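Local coordinates for salmonella typhimurium DB7155 bacteriophage DET7 tailspike (Bacteriophage, PDB 2V5I), which recognises the O-antigen of the Salmonella surface as a trimeric tailspike and probably hydrolyses it during phage attachment, at residues P97-W103 and E126-P130; Q152-T157 and G196-G200; L283-G289 and M330-G336. All coordinates share one frame; numbering follows the deposited sequence.

Contact 1: residues P97-W103 and E126-P130; sequences PWVIFPW and EGYQP
Glu-126 and Phe-101 meet where two parts of the large loop that leaves the parallel beta-helix of this P22-like tailspike fold back on each other. The Glu-126 side chain runs past one corner of the phenyl ring, Glu-126 CD lying 3.8 Å from Phe-101 CE1 with the carboxylate turned 46° against the ring; its OE2 is held by a salt bridge to Lys-121. Gly-127 follows at the edge of the same ring, one face of which lies against Trp-103 CE3. The glycine has a positive phi, and Gly-127 CA sits 3.2 Å from Ile-100 O, while Val-99 CG2 comes 3.4 Å from Glu-126 O, so the chains press together where no side chain intervenes. Tyr-128 forms an isolated antiparallel bridge with Ile-100, a hydrogen-bonded pair: Tyr-128 N donates to Ile-100 O at 3.0 Å, and Tyr-128 O receives Ile-100 N at 2.9 Å. With CG set between its backbone N and carbonyl carbon (chi1 65°), the tyrosine turns its ring back toward Ile-100, whose CG1 rests over one face, 4.2 Å from the ring centroid. Pro-102 and Trp-103 meet the CE1 side of the ring, while the hydroxyl is bonded to Asp-134. Gln-129 lays its CG and CD across Pro-97 CB, its amide NE2 bonding to Ile-154 O. Finally, Pro-130 CB packs 4.0 Å from Ile-100 CD1.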
# COMPACT_ATOMS: atom_id res chain seq x y z
N PRO A 97 -31.63 -5.28 24.97
CA PRO A 97 -31.42 -3.98 25.61
C PRO A 97 -32.05 -2.81 24.83
O PRO A 97 -32.37 -2.94 23.64
CB PRO A 97 -29.88 -3.86 25.56
CG PRO A 97 -29.51 -4.64 24.43
CD PRO A 97 -30.44 -5.73 24.24
N TRP A 98 -32.22 -1.65 25.47
CA TRP A 98 -32.54 -0.41 24.81
C TRP A 98 -31.25 0.11 24.15
O TRP A 98 -30.21 0.24 24.80
CB TRP A 98 -33.03 0.64 25.77
CG TRP A 98 -34.36 0.30 26.38
CD1 TRP A 98 -34.57 -0.31 27.55
CD2 TRP A 98 -35.63 0.53 25.79
NE1 TRP A 98 -35.95 -0.47 27.77
CE2 TRP A 98 -36.61 0.03 26.70
CE3 TRP A 98 -36.06 1.10 24.61
CZ2 TRP A 98 -37.97 0.09 26.43
CZ3 TRP A 98 -37.45 1.15 24.34
CH2 TRP A 98 -38.37 0.65 25.25
N VAL A 99 -31.35 0.46 22.88
CA VAL A 99 -30.19 0.98 22.15
C VAL A 99 -30.52 2.27 21.41
O VAL A 99 -31.67 2.52 21.07
CB VAL A 99 -29.67 -0.07 21.13
CG1 VAL A 99 -29.22 -1.28 21.83
CG2 VAL A 99 -30.65 -0.36 20.03
N ILE A 100 -29.49 3.09 21.16
CA ILE A 100 -29.57 4.19 20.22
C ILE A 100 -28.96 3.80 18.87
O ILE A 100 -28.26 2.78 18.75
CB ILE A 100 -28.94 5.50 20.76
CG1 ILE A 100 -27.46 5.28 21.08
CG2 ILE A 100 -29.72 6.03 21.94
CD1 ILE A 100 -26.65 6.55 21.24
N PHE A 101 -29.37 4.55 17.84
CA PHE A 101 -29.03 4.28 16.47
C PHE A 101 -28.80 5.59 15.72
O PHE A 101 -29.66 6.04 14.93
CB PHE A 101 -30.12 3.43 15.80
CG PHE A 101 -29.71 2.76 14.55
CD1 PHE A 101 -29.03 1.54 14.57
CD2 PHE A 101 -29.98 3.31 13.31
CE1 PHE A 101 -28.68 0.89 13.38
CE2 PHE A 101 -29.61 2.66 12.12
CZ PHE A 101 -28.97 1.45 12.18
N PRO A 102 -27.61 6.22 15.95
CA PRO A 102 -27.37 7.56 15.41
C PRO A 102 -27.02 7.59 13.90
O PRO A 102 -26.10 8.31 13.50
CB PRO A 102 -26.20 8.07 16.27
CG PRO A 102 -25.43 6.77 16.66
CD PRO A 102 -26.55 5.77 16.87
N TRP A 103 -27.68 6.75 13.11
CA TRP A 103 -27.56 6.77 11.63
C TRP A 103 -28.95 6.81 11.04
O TRP A 103 -29.84 6.08 11.47
CB TRP A 103 -26.83 5.53 11.13
CG TRP A 103 -25.46 5.39 11.72
CD1 TRP A 103 -24.26 5.91 11.25
CD2 TRP A 103 -25.12 4.64 12.90
NE1 TRP A 103 -23.25 5.55 12.09
CE2 TRP A 103 -23.75 4.81 13.12
CE3 TRP A 103 -25.86 3.87 13.78
CZ2 TRP A 103 -23.09 4.20 14.19
CZ3 TRP A 103 -25.22 3.27 14.86
CH2 TRP A 103 -23.85 3.47 15.07
N GLU A 126 -28.71 -4.50 16.33
CA GLU A 126 -28.06 -3.31 15.80
C GLU A 126 -28.21 -2.17 16.79
O GLU A 126 -29.01 -2.23 17.74
CB GLU A 126 -28.64 -2.90 14.48
CG GLU A 126 -30.09 -2.53 14.52
CD GLU A 126 -30.72 -2.34 13.11
OE1 GLU A 126 -30.06 -2.49 12.07
OE2 GLU A 126 -31.91 -1.98 13.05
N GLY A 127 -27.44 -1.12 16.57
CA GLY A 127 -27.35 -0.02 17.53
C GLY A 127 -26.55 -0.39 18.75
O GLY A 127 -25.96 -1.47 18.82
N TYR A 128 -26.43 0.55 19.68
CA TYR A 128 -25.71 0.25 20.91
C TYR A 128 -26.32 0.93 22.14
O TYR A 128 -27.02 1.96 22.04
CB TYR A 128 -24.21 0.62 20.79
CG TYR A 128 -23.93 2.10 20.62
CD1 TYR A 128 -24.03 2.73 19.34
CD2 TYR A 128 -23.64 2.92 21.70
CE1 TYR A 128 -23.75 4.07 19.18
CE2 TYR A 128 -23.41 4.27 21.53
CZ TYR A 128 -23.48 4.87 20.27
OH TYR A 128 -23.22 6.22 20.09
N GLN A 129 -26.06 0.32 23.28
CA GLN A 129 -26.49 0.86 24.58
C GLN A 129 -25.71 2.13 24.93
O GLN A 129 -24.48 2.10 24.94
CB GLN A 129 -26.28 -0.15 25.68
CG GLN A 129 -27.10 -1.44 25.53
CD GLN A 129 -26.52 -2.56 26.35
OE1 GLN A 129 -26.65 -2.58 27.56
NE2 GLN A 129 -25.89 -3.54 25.67
N PRO A 130 -26.39 3.25 25.12
CA PRO A 130 -25.69 4.51 25.34
C PRO A 130 -25.09 4.60 26.73
O PRO A 130 -25.51 3.92 27.65
CB PRO A 130 -26.78 5.56 25.12
CG PRO A 130 -28.01 4.90 25.51
CD PRO A 130 -27.85 3.44 25.13

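Contact 2: residues Q152-T157 and G196-G200; sequences QHIAAT and GGKDG
Lys-198 reaches across to the chain entering strand 156-161 of the parallel beta-helix, from the turn that follows strand 187-196. Its backbone N donates to Ile-154 O at 3.0 Å, the donor tilted 32° from the carbonyl plane. The side chain then runs back along the other segment: Lys-198 CG is anti to the backbone N (chi1 -173°) and passes 3.8 Å from His-153 CA, and a bend at chi2 carries CE over to Gln-152 O. The terminal NZ makes a weak hydrogen bond to that same carbonyl. Close by, the CB of Ala-155 points toward the turn and nears the Lys-198 amide, and Gly-197 lets the turn pass Ile-154 O without a side chain.

Further out, water joins the polar ends. One molecule accepts from Gln-152 NE2 and, weakly, from Lys-198 NZ, while Gln-152 OE1 is bound by Trp-98 N. The backbone of Ala-155 is held by Gly-73. At the other end of the contact Asp-199 makes no direct bond to 152-157; its OD2 accepts from two waters, one linked to His-153 O and the other, 2.6 Å from Asp-199 OD2, also hydrogen-bonded to Thr-157 OG1.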
# COMPACT_ATOMS: atom_id res chain seq x y z
N GLN A 152 -28.08 0.45 32.18
CA GLN A 152 -27.94 -0.87 31.50
C GLN A 152 -26.52 -1.27 31.35
O GLN A 152 -25.66 -0.42 31.12
CB GLN A 152 -28.47 -0.78 30.07
CG GLN A 152 -29.90 -0.57 29.95
CD GLN A 152 -30.30 -0.67 28.47
OE1 GLN A 152 -31.16 -1.48 28.13
NE2 GLN A 152 -29.63 0.12 27.61
N HIS A 153 -26.25 -2.58 31.36
CA HIS A 153 -24.92 -3.06 31.05
C HIS A 153 -24.99 -4.49 30.52
O HIS A 153 -24.45 -5.43 31.11
CB HIS A 153 -23.96 -2.94 32.25
CG HIS A 153 -24.45 -3.62 33.49
ND1 HIS A 153 -25.22 -2.96 34.43
CD2 HIS A 153 -24.29 -4.88 33.94
CE1 HIS A 153 -25.51 -3.80 35.41
NE2 HIS A 153 -24.98 -4.97 35.13
N ILE A 154 -25.71 -4.65 29.42
CA ILE A 154 -25.97 -5.99 28.82
C ILE A 154 -24.85 -6.43 27.85
O ILE A 154 -24.55 -5.77 26.84
CB ILE A 154 -27.32 -6.03 28.07
CG1 ILE A 154 -28.47 -5.71 29.03
CG2 ILE A 154 -27.54 -7.37 27.44
CD1 ILE A 154 -28.53 -6.62 30.24
N ALA A 155 -24.27 -7.59 28.18
CA ALA A 155 -23.41 -8.29 27.22
C ALA A 155 -23.36 -9.73 27.62
O ALA A 155 -23.39 -10.04 28.84
CB ALA A 155 -22.03 -7.72 27.21
N ALA A 156 -23.32 -10.62 26.65
CA ALA A 156 -22.95 -12.02 26.90
C ALA A 156 -21.44 -12.15 26.68
O ALA A 156 -21.01 -12.07 25.56
CB ALA A 156 -23.63 -12.96 25.94
N THR A 157 -20.70 -12.37 27.76
CA THR A 157 -19.23 -12.34 27.71
C THR A 157 -18.68 -13.75 27.87
O THR A 157 -18.97 -14.44 28.86
CB THR A 157 -18.65 -11.44 28.81
OG1 THR A 157 -19.13 -10.11 28.64
CG2 THR A 157 -17.08 -11.45 28.74
N GLY A 196 -21.41 -6.47 18.83
CA GLY A 196 -21.08 -6.12 20.21
C GLY A 196 -22.20 -5.72 21.14
O GLY A 196 -23.24 -5.33 20.69
N GLY A 197 -21.93 -5.84 22.44
CA GLY A 197 -22.80 -5.33 23.50
C GLY A 197 -22.17 -4.17 24.25
O GLY A 197 -21.43 -3.36 23.69
N LYS A 198 -22.38 -4.11 25.54
CA LYS A 198 -21.95 -2.94 26.29
C LYS A 198 -20.42 -2.78 26.36
O LYS A 198 -19.90 -1.65 26.45
CB LYS A 198 -22.55 -3.03 27.70
CG LYS A 198 -22.32 -1.81 28.53
CD LYS A 198 -23.13 -0.63 28.11
CE LYS A 198 -23.09 0.46 29.18
NZ LYS A 198 -24.08 1.56 28.94
N ASP A 199 -19.70 -3.90 26.42
CA ASP A 199 -18.24 -3.89 26.60
C ASP A 199 -17.51 -3.94 25.27
O ASP A 199 -18.11 -4.16 24.22
CB ASP A 199 -17.88 -5.02 27.52
CG ASP A 199 -18.50 -4.85 28.92
OD1 ASP A 199 -18.67 -3.68 29.40
OD2 ASP A 199 -18.79 -5.88 29.55
N GLY A 200 -16.22 -3.64 25.28
CA GLY A 200 -15.41 -3.87 24.10
C GLY A 200 -15.67 -5.25 23.51
O GLY A 200 -15.98 -6.21 24.24
O HOH W 1 -27.32 2.01 28.13
O HOH W 2 -21.41 -6.45 30.55
O HOH W 3 -17.36 -8.08 29.24

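Contact 3: residues L283-G289 and M330-G336; sequences LSPVWDG and MNSLGVG
Leu-283 lies beside Met-330, the two side chains pointing the same way from a parallel bridge between consecutive coils, with Leu-283 CD2 4.0 Å from Met-330 CB. Both are also packed by a second subunit, through its Ser-240 and Leu-323. At Ser-284 the strand pairing gives way to a turn, and Ser-284 N donates almost straight to Met-330 O at 2.9 Å (169° at the hydrogen). Ser-284 OG accepts Asn-331 ND2 at 3.0 Å, slightly tilted from the amide plane. Because Asn-331 OD1 is taken by Tyr-378, both ends of that amide are engaged and its rotation is fixed.

Pro-285 O accepts Leu-333 N at 3.0 Å, nearly in line with the C=O, and Pro-285 CG meets Ser-332 CB at 3.6 Å. Val-286 points away from the second coil at its CB; its carbonyl is approached by Leu-333 CB and bonded by Lys-137 NZ. Trp-287 also points away from 330-336 at its CB, its indole makes a cation-pi contact with Lys-137, and its O receives Gly-334 N.

Asp-288 comes alongside Val-335. With CG anti to the carbonyl carbon (chi1 -66°), Asp-288 OD1 is brought to Val-335 N, which donates at 3.2 Å from above the carboxylate plane; the side chain thus takes a backbone N-H of the neighbouring coil. Gly-289 ends the turn with its N-H shared between Val-335 O and, more weakly, Gly-336 O, its CA facing that last carbonyl without a side chain. Residue for residue, 283-289 and 330-336 follow the same path, with similar positive-phi conformations at Ser-284 and Asn-331: the stacking of equivalent turns in successive coils of a right-handed parallel beta-helix, as in the P22 tailspike.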
# COMPACT_ATOMS: atom_id res chain seq x y z
N LEU A 283 -14.62 1.55 9.91
CA LEU A 283 -15.68 2.21 9.14
C LEU A 283 -16.73 2.76 10.14
O LEU A 283 -17.21 2.03 11.05
CB LEU A 283 -16.37 1.19 8.22
CG LEU A 283 -15.50 0.54 7.15
CD1 LEU A 283 -16.40 -0.39 6.39
CD2 LEU A 283 -14.87 1.52 6.29
N SER A 284 -17.06 4.05 10.01
CA SER A 284 -18.11 4.73 10.78
C SER A 284 -18.03 4.56 12.31
O SER A 284 -19.09 4.37 12.91
CB SER A 284 -19.46 4.26 10.28
OG SER A 284 -19.58 4.56 8.87
N PRO A 285 -16.85 4.64 12.93
CA PRO A 285 -16.85 4.67 14.42
C PRO A 285 -17.37 6.01 14.95
O PRO A 285 -17.19 7.03 14.32
CB PRO A 285 -15.38 4.51 14.79
CG PRO A 285 -14.72 5.20 13.68
CD PRO A 285 -15.48 4.81 12.42
N VAL A 286 -18.05 5.93 16.08
CA VAL A 286 -18.55 7.13 16.77
C VAL A 286 -17.40 8.02 17.27
O VAL A 286 -17.49 9.27 17.22
CB VAL A 286 -19.57 6.76 17.86
CG1 VAL A 286 -19.97 8.00 18.66
CG2 VAL A 286 -20.77 6.08 17.28
N TRP A 287 -16.32 7.42 17.78
CA TRP A 287 -15.15 8.16 18.15
C TRP A 287 -14.06 7.98 17.08
O TRP A 287 -14.20 8.58 16.01
CB TRP A 287 -14.71 7.75 19.55
CG TRP A 287 -15.69 8.27 20.59
CD1 TRP A 287 -16.98 7.81 20.84
CD2 TRP A 287 -15.49 9.37 21.50
NE1 TRP A 287 -17.54 8.55 21.86
CE2 TRP A 287 -16.67 9.51 22.26
CE3 TRP A 287 -14.43 10.26 21.72
CZ2 TRP A 287 -16.82 10.48 23.27
CZ3 TRP A 287 -14.59 11.24 22.74
CH2 TRP A 287 -15.77 11.32 23.49
N ASP A 288 -13.03 7.16 17.29
CA ASP A 288 -11.85 7.15 16.42
C ASP A 288 -11.83 5.87 15.58
O ASP A 288 -12.35 4.84 16.04
CB ASP A 288 -10.56 7.22 17.23
CG ASP A 288 -10.38 8.53 17.98
OD1 ASP A 288 -11.28 9.41 17.96
OD2 ASP A 288 -9.25 8.65 18.54
N GLY A 289 -11.15 5.88 14.43
CA GLY A 289 -10.95 4.64 13.70
C GLY A 289 -9.94 3.80 14.51
O GLY A 289 -10.21 2.69 14.93
N MET A 330 -12.72 5.25 7.31
CA MET A 330 -13.70 6.10 6.62
C MET A 330 -14.91 6.39 7.50
O MET A 330 -15.33 5.55 8.30
CB MET A 330 -14.18 5.38 5.35
CG MET A 330 -13.10 5.15 4.35
SD MET A 330 -13.74 4.43 2.81
CE MET A 330 -14.85 5.75 2.31
N ASN A 331 -15.38 7.64 7.39
CA ASN A 331 -16.62 8.09 8.02
C ASN A 331 -16.63 8.09 9.56
O ASN A 331 -17.67 7.97 10.16
CB ASN A 331 -17.84 7.35 7.47
CG ASN A 331 -19.13 8.08 7.72
OD1 ASN A 331 -19.18 9.33 7.61
ND2 ASN A 331 -20.21 7.32 7.98
N SER A 332 -15.49 8.33 10.19
CA SER A 332 -15.44 8.48 11.65
C SER A 332 -16.12 9.78 12.07
O SER A 332 -16.11 10.77 11.36
CB SER A 332 -14.00 8.44 12.19
OG SER A 332 -13.22 9.45 11.56
N LEU A 333 -16.81 9.75 13.19
CA LEU A 333 -17.41 10.97 13.74
C LEU A 333 -16.44 11.75 14.63
O LEU A 333 -16.59 12.99 14.75
CB LEU A 333 -18.72 10.63 14.44
CG LEU A 333 -19.56 11.80 14.93
CD1 LEU A 333 -20.02 12.71 13.83
CD2 LEU A 333 -20.79 11.27 15.68
N GLY A 334 -15.47 11.08 15.27
CA GLY A 334 -14.45 11.64 16.11
C GLY A 334 -13.21 12.03 15.33
O GLY A 334 -13.18 13.10 14.69
N VAL A 335 -12.15 11.25 15.44
CA VAL A 335 -10.89 11.46 14.71
C VAL A 335 -10.56 10.15 13.94
O VAL A 335 -10.57 9.08 14.58
CB VAL A 335 -9.76 11.72 15.68
CG1 VAL A 335 -8.45 11.93 14.96
CG2 VAL A 335 -10.04 12.95 16.47
N GLY A 336 -10.15 10.21 12.69
CA GLY A 336 -9.86 8.97 12.01
C GLY A 336 -8.75 8.15 12.65
O GLY A 336 -8.93 6.95 12.94

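How the contacts relate
The three contacts follow one another along the chain. Contact 1, its centre about 12 Å from that of contact 2, lies within the long excursion between strands 85-92 and 156-161; contact 2 is where that excursion rejoins the beta-helix, and contact 3, its centre about 16 Å from that of contact 1, stacks two consecutive coils later in the chain. The centres of contacts 2 and 3 are about 21 Å apart and the two do not touch, although both lead into strands on the same side of the beta-helix. Contact 1 touches both: its polar groups reach contact 2, while Tyr-128 and Trp-103 pack against Val-286. The excursion is thereby fastened along the flank of the solenoid, across several of its turns.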